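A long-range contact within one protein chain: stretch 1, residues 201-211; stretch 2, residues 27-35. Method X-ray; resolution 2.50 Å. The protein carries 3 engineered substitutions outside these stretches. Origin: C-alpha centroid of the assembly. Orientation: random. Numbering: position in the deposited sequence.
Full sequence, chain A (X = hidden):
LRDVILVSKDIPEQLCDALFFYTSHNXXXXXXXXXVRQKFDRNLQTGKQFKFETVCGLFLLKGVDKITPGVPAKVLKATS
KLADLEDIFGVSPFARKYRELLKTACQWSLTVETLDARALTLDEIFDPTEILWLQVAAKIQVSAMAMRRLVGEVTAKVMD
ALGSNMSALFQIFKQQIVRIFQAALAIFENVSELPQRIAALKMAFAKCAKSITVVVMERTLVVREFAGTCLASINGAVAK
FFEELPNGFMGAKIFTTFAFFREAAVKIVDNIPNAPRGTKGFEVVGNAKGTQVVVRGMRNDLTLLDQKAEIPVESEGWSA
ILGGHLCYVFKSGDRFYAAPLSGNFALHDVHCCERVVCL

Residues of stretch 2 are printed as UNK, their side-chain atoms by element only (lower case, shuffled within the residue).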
ATOM      1  N   LEU A 201       4.804  -9.086  -4.962  1.00 38.79           N
ATOM      2  CA  LEU A 201       3.872  -8.984  -3.908  1.00 40.38           C
ATOM      3  C   LEU A 201       4.531  -8.755  -2.575  1.00 41.12           C
ATOM      4  O   LEU A 201       4.005  -8.058  -1.715  1.00 41.45           O
ATOM      5  CB  LEU A 201       3.096 -10.274  -3.871  1.00 40.28           C
ATOM      6  CG  LEU A 201       1.841 -10.282  -3.093  1.00 40.88           C
ATOM      7  CD1 LEU A 201       0.964  -9.183  -3.707  1.00 40.94           C
ATOM      8  CD2 LEU A 201       1.323 -11.630  -3.362  1.00 37.71           C
ATOM      9  N   LYS A 202       5.691  -9.341  -2.368  1.00 42.89           N
ATOM     10  CA  LYS A 202       6.458  -8.934  -1.172  1.00 43.89           C
ATOM     11  C   LYS A 202       6.740  -7.428  -1.241  1.00 43.64           C
ATOM     12  O   LYS A 202       6.477  -6.687  -0.292  1.00 45.08           O
ATOM     13  CB  LYS A 202       7.802  -9.690  -1.070  1.00 45.39           C
ATOM     14  CG  LYS A 202       7.747 -11.243  -0.926  1.00 43.80           C
ATOM     15  CD  LYS A 202       9.186 -11.826  -1.117  1.00 42.35           C
ATOM     16  CE  LYS A 202       9.215 -13.307  -0.681  1.00 43.82           C
ATOM     17  NZ  LYS A 202      10.359 -14.007  -1.359  1.00 41.36           N
ATOM     18  N   MET A 203       7.255  -6.965  -2.376  1.00 43.71           N
ATOM     19  CA  MET A 203       7.594  -5.564  -2.526  1.00 43.65           C
ATOM     20  C   MET A 203       6.359  -4.725  -2.190  1.00 44.21           C
ATOM     21  O   MET A 203       6.427  -3.782  -1.409  1.00 44.82           O
ATOM     22  CB  MET A 203       8.150  -5.279  -3.903  1.00 43.30           C
ATOM     23  CG  MET A 203       8.571  -3.798  -4.035  1.00 47.99           C
ATOM     24  SD  MET A 203       7.101  -2.707  -4.252  1.00 51.19           S
ATOM     25  CE  MET A 203       7.295  -2.220  -5.964  1.00 48.50           C
ATOM     26  N   ALA A 204       5.215  -5.129  -2.715  1.00 43.66           N
ATOM     27  CA  ALA A 204       4.003  -4.384  -2.503  1.00 43.14           C
ATOM     28  C   ALA A 204       3.541  -4.460  -1.070  1.00 43.74           C
ATOM     29  O   ALA A 204       3.026  -3.448  -0.536  1.00 44.55           O
ATOM     30  CB  ALA A 204       2.909  -4.862  -3.456  1.00 42.84           C
ATOM     31  N   PHE A 205       3.715  -5.612  -0.403  1.00 42.92           N
ATOM     32  CA  PHE A 205       3.267  -5.667   1.032  1.00 42.31           C
ATOM     33  C   PHE A 205       4.214  -4.814   1.940  1.00 42.45           C
ATOM     34  O   PHE A 205       3.787  -4.314   2.955  1.00 42.46           O
ATOM     35  CB  PHE A 205       3.124  -7.108   1.591  1.00 42.57           C
ATOM     36  CG  PHE A 205       1.824  -7.852   1.169  1.00 40.68           C
ATOM     37  CD1 PHE A 205       0.576  -7.270   1.341  1.00 37.84           C
ATOM     38  CD2 PHE A 205       1.896  -9.120   0.658  1.00 39.12           C
ATOM     39  CE1 PHE A 205      -0.551  -7.892   0.943  1.00 39.34           C
ATOM     40  CE2 PHE A 205       0.768  -9.798   0.283  1.00 43.26           C
ATOM     41  CZ  PHE A 205      -0.489  -9.177   0.420  1.00 43.09           C
ATOM     42  N   ALA A 206       5.474  -4.671   1.536  1.00 41.99           N
ATOM     43  CA  ALA A 206       6.415  -3.781   2.168  1.00 43.71           C
ATOM     44  C   ALA A 206       5.907  -2.372   1.946  1.00 44.87           C
ATOM     45  O   ALA A 206       5.896  -1.557   2.865  1.00 44.11           O
ATOM     46  CB  ALA A 206       7.849  -3.937   1.538  1.00 42.28           C
ATOM     47  N   LYS A 207       5.423  -2.084   0.732  1.00 47.06           N
ATOM     48  CA  LYS A 207       5.177  -0.677   0.437  1.00 48.80           C
ATOM     49  C   LYS A 207       4.078  -0.196   1.304  1.00 49.59           C
ATOM     50  O   LYS A 207       4.011   0.981   1.627  1.00 50.68           O
ATOM     51  CB  LYS A 207       4.929  -0.353  -1.030  1.00 48.52           C
ATOM     52  CG  LYS A 207       4.911   1.169  -1.308  1.00 48.47           C
ATOM     53  CD  LYS A 207       4.879   1.558  -2.799  1.00 49.33           C
ATOM     54  CE  LYS A 207       4.668   3.080  -3.035  1.00 47.89           C
ATOM     55  NZ  LYS A 207       4.278   3.328  -4.481  1.00 51.09           N
ATOM     56  N   CYS A 208       3.254  -1.114   1.762  1.00 50.87           N
ATOM     57  CA  CYS A 208       2.184  -0.642   2.516  1.00 52.52           C
ATOM     58  C   CYS A 208       2.081  -1.242   3.880  1.00 54.32           C
ATOM     59  O   CYS A 208       1.065  -1.087   4.561  1.00 53.11           O
ATOM     60  CB  CYS A 208       0.932  -0.715   1.704  1.00 52.50           C
ATOM     61  SG  CYS A 208       0.369  -2.298   1.356  1.00 57.57           S
ATOM     62  N   ALA A 209       3.170  -1.880   4.310  1.00 56.26           N
ATOM     63  CA  ALA A 209       3.235  -2.357   5.671  1.00 58.78           C
ATOM     64  C   ALA A 209       2.841  -1.227   6.621  1.00 61.12           C
ATOM     65  O   ALA A 209       2.035  -1.456   7.552  1.00 61.71           O
ATOM     66  CB  ALA A 209       4.641  -2.808   5.998  1.00 58.75           C
ATOM     67  N   LYS A 210       3.397  -0.024   6.365  1.00 62.23           N
ATOM     68  CA  LYS A 210       3.503   1.040   7.377  1.00 63.71           C
ATOM     69  C   LYS A 210       2.172   1.796   7.571  1.00 64.16           C
ATOM     70  O   LYS A 210       1.679   1.908   8.673  1.00 64.88           O
ATOM     71  CB  LYS A 210       4.629   2.034   7.000  1.00 65.16           C
ATOM     72  CG  LYS A 210       5.649   2.330   8.116  1.00 65.81           C
ATOM     73  CD  LYS A 210       6.944   1.515   7.917  1.00 68.64           C
ATOM     74  CE  LYS A 210       7.931   1.652   9.123  1.00 70.40           C
ATOM     75  NZ  LYS A 210       8.874   0.451   9.340  1.00 68.10           N
ATOM     76  N   SER A 211       1.581   2.323   6.496  1.00 63.85           N
ATOM     77  CA  SER A 211       0.308   3.076   6.599  1.00 61.87           C
ATOM     78  C   SER A 211      -0.410   2.878   5.304  1.00 60.21           C
ATOM     79  O   SER A 211       0.201   2.490   4.293  1.00 60.50           O
ATOM     80  CB  SER A 211       0.641   4.545   6.704  1.00 61.98           C
ATOM     81  OG  SER A 211       1.668   4.780   5.734  1.00 61.87           O
ATOM     82  N   UNK A  27      12.215  -7.840  13.883  1.00 54.99           N
ATOM     83  CA  UNK A  27      11.648  -7.006  12.756  1.00 55.01           C
ATOM     84  C   UNK A  27      10.430  -6.123  13.161  1.00 54.25           C
ATOM     85  O   UNK A  27       9.449  -6.610  13.713  1.00 51.12           O
ATOM     86  c   UNK A  27      11.229  -8.059  11.704  1.00 55.36           C
ATOM     87  c   UNK A  27      10.822  -9.286  12.574  1.00 55.11           C
ATOM     88  c   UNK A  27      11.818  -9.259  13.786  1.00 54.25           C
ATOM     89  N   UNK A  28      10.525  -4.836  12.831  1.00 55.75           N
ATOM     90  CA  UNK A  28       9.563  -3.836  13.251  1.00 55.83           C
ATOM     91  C   UNK A  28       8.172  -4.206  12.661  1.00 56.19           C
ATOM     92  O   UNK A  28       7.161  -4.214  13.415  1.00 55.98           O
ATOM     93  c   UNK A  28      10.104  -2.416  12.851  1.00 57.98           C
ATOM     94  c   UNK A  28       8.002  -0.982  13.901  1.00 63.98           C
ATOM     95  n   UNK A  28       7.967   1.547  13.489  1.00 69.18           N
ATOM     96  c   UNK A  28       9.093  -1.133  12.716  1.00 58.74           C
ATOM     97  c   UNK A  28       7.952   0.439  14.525  1.00 64.07           C
ATOM     98  N   UNK A  29       8.139  -4.516  11.344  1.00 54.25           N
ATOM     99  CA  UNK A  29       6.901  -4.906  10.595  1.00 53.77           C
ATOM    100  C   UNK A  29       7.386  -5.554   9.311  1.00 51.30           C
ATOM    101  O   UNK A  29       8.581  -5.865   9.212  1.00 51.52           O
ATOM    102  o   UNK A  29       6.855  -1.425  10.213  1.00 57.81           O
ATOM    103  c   UNK A  29       6.914  -2.571   9.659  1.00 55.47           C
ATOM    104  c   UNK A  29       6.055  -3.673  10.224  1.00 53.61           C
ATOM    105  o   UNK A  29       7.726  -2.882   8.723  1.00 52.99           O
ATOM    106  N   UNK A  30       6.502  -5.683   8.315  1.00 48.35           N
ATOM    107  CA  UNK A  30       6.848  -6.349   7.062  1.00 45.98           C
ATOM    108  C   UNK A  30       7.839  -5.538   6.248  1.00 46.43           C
ATOM    109  O   UNK A  30       8.718  -6.090   5.566  1.00 45.44           O
ATOM    110  c   UNK A  30       6.634  -7.889   2.752  1.00 41.19           C
ATOM    111  o   UNK A  30       6.936 -10.098   1.902  1.00 40.77           O
ATOM    112  c   UNK A  30       5.911  -7.550   5.067  1.00 42.96           C
ATOM    113  c   UNK A  30       6.246  -9.801   4.138  1.00 45.54           C
ATOM    114  c   UNK A  30       6.306  -7.041   3.838  1.00 43.50           C
ATOM    115  c   UNK A  30       5.606  -6.641   6.224  1.00 45.79           C
ATOM    116  c   UNK A  30       6.612  -9.267   2.929  1.00 42.40           C
ATOM    117  c   UNK A  30       5.896  -8.938   5.219  1.00 46.24           C
ATOM    118  N   UNK A  31       7.726  -4.217   6.339  1.00 46.70           N
ATOM    119  CA  UNK A  31       8.712  -3.381   5.694  1.00 47.30           C
ATOM    120  C   UNK A  31      10.113  -3.668   6.214  1.00 47.03           C
ATOM    121  O   UNK A  31      11.040  -3.888   5.412  1.00 48.15           O
ATOM    122  c   UNK A  31       8.348  -1.927   5.769  1.00 47.01           C
ATOM    123  N   UNK A  32      10.274  -3.706   7.529  1.00 47.15           N
ATOM    124  CA  UNK A  32      11.601  -3.943   8.133  1.00 46.57           C
ATOM    125  C   UNK A  32      12.069  -5.364   7.734  1.00 46.24           C
ATOM    126  O   UNK A  32      13.144  -5.593   7.170  1.00 45.27           O
ATOM    127  o   UNK A  32      13.984  -3.201   9.890  1.00 48.62           O
ATOM    128  o   UNK A  32      12.959  -4.072  11.623  1.00 50.14           O
ATOM    129  c   UNK A  32      12.923  -3.673  10.424  1.00 48.41           C
ATOM    130  c   UNK A  32      11.508  -3.751   9.673  1.00 46.24           C
ATOM    131  N   UNK A  33      11.191  -6.326   7.934  1.00 46.31           N
ATOM    132  CA  UNK A  33      11.560  -7.687   7.647  1.00 44.92           C
ATOM    133  C   UNK A  33      12.030  -7.738   6.229  1.00 45.11           C
ATOM    134  O   UNK A  33      13.106  -8.320   5.942  1.00 45.88           O
ATOM    135  c   UNK A  33      10.383  -8.600   7.861  1.00 44.71           C
ATOM    136  N   UNK A  34      11.264  -7.132   5.321  1.00 43.48           N
ATOM    137  CA  UNK A  34      11.627  -7.255   3.935  1.00 42.75           C
ATOM    138  C   UNK A  34      12.998  -6.589   3.735  1.00 42.93           C
ATOM    139  O   UNK A  34      13.870  -7.101   3.025  1.00 42.39           O
ATOM    140  c   UNK A  34      11.844  -4.969  -0.159  1.00 44.88           C
ATOM    141  c   UNK A  34      10.921  -6.344   1.638  1.00 39.06           C
ATOM    142  c   UNK A  34      10.951  -7.174  -0.695  1.00 42.92           C
ATOM    143  c   UNK A  34      11.536  -5.172   1.228  1.00 38.64           C
ATOM    144  c   UNK A  34      11.536  -6.001  -1.136  1.00 43.00           C
ATOM    145  c   UNK A  34      10.548  -6.552   3.082  1.00 44.17           C
ATOM    146  c   UNK A  34      10.635  -7.314   0.698  1.00 42.47           C
ATOM    147  N   UNK A  35      13.181  -5.423   4.350  1.00 41.81           N
ATOM    148  CA  UNK A  35      14.466  -4.721   4.198  1.00 41.50           C
ATOM    149  C   UNK A  35      15.674  -5.577   4.686  1.00 40.82           C
ATOM    150  O   UNK A  35      16.710  -5.738   3.951  1.00 41.66           O
ATOM    151  c   UNK A  35      14.414  -3.297   4.857  1.00 40.44           C
TER

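Position 27 carries three side-chain carbons that close a ring onto its own backbone N. It touches nothing on stretch 1, and the ring identifies Pro 27. Position 28 has four carbons in a row ending in a nitrogen, and one of these carbons lies 3.7 Å from NZ of Lys 210: an unbranched amine, Lys 28. The two NZ atoms of Lys 28 and Lys 210 are 4.4 Å apart, a close approach of like charges.

At position 29 two carbons follow the CA, the second bearing two oxygens; one of these oxygens lies 2.9 Å from NZ of Lys 210. This short carboxylate is Asp 29. Its OD2 accepts the hydrogen bond from Lys 210 NZ within a salt bridge, while its OD1 accepts from the backbone N of position 32 at 2.9 Å, capping the helix that begins at position 30.

Position 30 shows one carbon, then a six-carbon ring bearing an oxygen, which lies 3.1 Å from CB of Lys 202. CB of Phe 205 sits over one ring face, 4.2 Å from the centroid. A hydroxylated ring means Tyr 30, and the Tyr 30 OH is hydrogen-bonded elsewhere in the structure.

Position 31 has a single side-chain carbon, 3.8 Å from both Ala 206 O and Ala 209 CB: Ala 31. The CA atoms of Ala 206 and Ala 31 are 4.2 Å apart.

Position 32 repeats the pattern of two carbons with two oxygens on the second, but its end leads away from stretch 1. It is Asp 32, whose OD2 accepts from Lys 28 N at 2.8 Å, a second bond at the start of the helix. The lone side-chain carbon of position 33 is out of reach of stretch 1, as Ala 33.

Position 34 has one carbon and a six-carbon ring without oxygen, with Ala 206 CB over one face, 4.2 Å from the centroid; this is Phe 34. Met 203 CB is 4.4 Å from Phe 34 CZ. Position 35, again with one carbon, is Ala 35 and makes no contact.

The helices cross at 135° between their N-to-C directions, and Ala 206 fits against Tyr 30, Ala 31 and Phe 34, with the Ala 206 methyl over one face of the Phe 34 ring. Further along stretch 1, Ala 209 packs on Ala 31, and Lys 210 reaches Asp 29, whose carboxylate serves both the salt bridge and the cap.

Stretch 2 (27-35) PKDYADAFA
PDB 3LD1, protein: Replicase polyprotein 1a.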